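Local coordinates for adenylosuccinate lyase (Francisella tularensis subsp. tularensis SCHU S4, PDB 4EEI), which splits adenylosuccinate into AMP and fumarate and probably also releases fumarate from SAICAR, two steps of purine biosynthesis, at the interface of chains A and B. Numbering follows the deposited sequence. Chains: chain A/B, Adenylosuccinate lyase.

The interface of chains A and B. Residues chain A 187-192; chain B 417, 420-421, 424-425.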
# COMPACT_ATOMS: atom_id res chain seq x y z
N TYR A 187 10.11 3.25 -35.64
CA TYR A 187 10.99 2.66 -36.66
C TYR A 187 11.40 3.64 -37.77
O TYR A 187 11.23 3.34 -38.95
CB TYR A 187 10.32 1.43 -37.29
CG TYR A 187 9.97 0.38 -36.26
CD1 TYR A 187 8.75 0.40 -35.61
CD2 TYR A 187 10.88 -0.62 -35.94
CE1 TYR A 187 8.43 -0.56 -34.66
CE2 TYR A 187 10.57 -1.58 -34.99
CZ TYR A 187 9.35 -1.55 -34.36
OH TYR A 187 9.05 -2.50 -33.41
N CYS A 188 11.95 4.78 -37.39
CA CYS A 188 12.39 5.76 -38.37
C CYS A 188 13.59 5.20 -39.12
O CYS A 188 13.64 5.22 -40.35
CB CYS A 188 12.77 7.08 -37.68
SG CYS A 188 13.50 8.30 -38.82
N ILE A 189 14.55 4.67 -38.36
CA ILE A 189 15.79 4.19 -38.95
C ILE A 189 15.79 2.66 -39.03
O ILE A 189 16.08 2.08 -40.07
CB ILE A 189 16.99 4.66 -38.13
CG1 ILE A 189 16.96 6.18 -37.95
CG2 ILE A 189 18.29 4.20 -38.78
CD1 ILE A 189 16.85 6.95 -39.25
N LEU A 190 15.46 2.03 -37.91
CA LEU A 190 15.40 0.57 -37.83
C LEU A 190 14.16 0.02 -38.54
O LEU A 190 13.18 0.73 -38.74
CB LEU A 190 15.39 0.11 -36.38
CG LEU A 190 16.56 0.57 -35.53
CD1 LEU A 190 16.35 0.18 -34.07
CD2 LEU A 190 17.85 -0.03 -36.06
N THR A 191 14.22 -1.26 -38.91
CA THR A 191 13.07 -1.95 -39.45
C THR A 191 12.65 -3.04 -38.47
O THR A 191 13.41 -3.40 -37.57
CB THR A 191 13.40 -2.59 -40.80
OG1 THR A 191 14.32 -3.67 -40.61
CG2 THR A 191 14.00 -1.57 -41.76
N THR A 192 11.45 -3.58 -38.64
CA THR A 192 10.99 -4.65 -37.77
C THR A 192 11.80 -5.92 -38.05
O THR A 192 11.93 -6.79 -37.20
CB THR A 192 9.49 -4.89 -37.92
OG1 THR A 192 9.17 -4.98 -39.32
CG2 THR A 192 8.70 -3.75 -37.30
N THR B 417 7.93 8.01 -43.98
CA THR B 417 9.09 7.71 -43.14
C THR B 417 8.72 7.21 -41.75
O THR B 417 9.25 6.20 -41.27
CB THR B 417 9.98 8.96 -42.98
OG1 THR B 417 10.34 9.46 -44.28
CG2 THR B 417 11.23 8.62 -42.19
N LYS B 420 6.30 3.88 -41.49
CA LYS B 420 6.82 2.83 -42.36
C LYS B 420 6.43 1.41 -41.91
O LYS B 420 6.06 0.58 -42.74
CB LYS B 420 8.35 2.94 -42.42
CG LYS B 420 9.04 1.94 -43.33
CD LYS B 420 10.56 1.96 -43.11
CE LYS B 420 10.95 1.57 -41.68
NZ LYS B 420 12.38 1.84 -41.35
N GLU B 421 6.50 1.15 -40.62
CA GLU B 421 6.28 -0.20 -40.11
C GLU B 421 4.93 -0.40 -39.44
O GLU B 421 4.71 -1.42 -38.79
CB GLU B 421 7.40 -0.59 -39.12
CG GLU B 421 8.79 -0.69 -39.74
CD GLU B 421 8.99 -1.97 -40.55
OE1 GLU B 421 8.03 -2.74 -40.72
OE2 GLU B 421 10.12 -2.20 -41.03
N HIS B 424 3.01 -3.72 -39.96
CA HIS B 424 3.62 -4.84 -39.24
C HIS B 424 3.29 -4.79 -37.75
O HIS B 424 3.06 -5.82 -37.13
CB HIS B 424 5.14 -4.84 -39.42
CG HIS B 424 5.59 -5.20 -40.79
ND1 HIS B 424 6.32 -4.34 -41.59
CD2 HIS B 424 5.42 -6.33 -41.52
CE1 HIS B 424 6.58 -4.93 -42.74
NE2 HIS B 424 6.05 -6.14 -42.73
N VAL B 425 3.29 -3.59 -37.18
CA VAL B 425 3.01 -3.41 -35.76
C VAL B 425 1.57 -3.84 -35.46
O VAL B 425 1.32 -4.51 -34.46
CB VAL B 425 3.26 -1.96 -35.29
CG1 VAL B 425 2.76 -1.77 -33.86
CG2 VAL B 425 4.74 -1.62 -35.37
O HOH W 1 11.55 4.96 -42.00
O HOH W 2 10.90 -4.74 -41.99
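B:Lys420 and B:Glu421 of one subunit grip the loop of chain A that leads into helix 192-202. This is a subunit contact within the deposited assembly of four copies, as expected for the homotetrameric lyase family. The patch is one part of a two-fold symmetric interface, so a twin exists with the chains exchanged.

The side-chain amine NZ of B:Lys420 donates to two backbone carbonyls of the loop. B:Lys420 NZ lies 3.1 Å from A:Tyr187 O. B:Lys420 NZ is 2.9 Å from A:Leu190 O, which it meets from above the carbonyl plane. The lysine chain starts anti to the backbone N and bends at chi3 (62°), which turns NZ toward both oxygens. The pair of bonds ties the two ends of a short turn together.

The carboxylate of B:Glu421 sits at the start of helix 192-202. A:Thr192 N donates to B:Glu421 OE2 over 3.1 Å, from above the carboxylate plane. The bond is fairly straight, 163° at H. The glutamate charge may be favoured by the nearby helix N-terminus. A:Thr192 OG1 meets B:Glu421 OE1 tip to tip, in a weak hydrogen bond. On its own side, B:His424 ND1 donates to B:Glu421 OE1. This bond is bent, with the oxygen tilted from the histidine ring plane, and may help to hold the carboxylate.

Two waters add bridges. Water 1 links A:Cys188 O to B:Thr417 O, 2.7 Å from each. Water 2 joins A:Thr192 OG1 to B:Glu421 OE2.

Apolar contacts flank these bonds. The methylenes of B:Glu421 cross A:Tyr187 at about a right angle, with B:Glu421 CG 3.6 Å from A:Tyr187 CB. Within chain A, A:Thr192 CG2 rests over one ring face, toward the rim. B:Val425 CG2 touches A:Tyr187 CE1 at 3.9 Å.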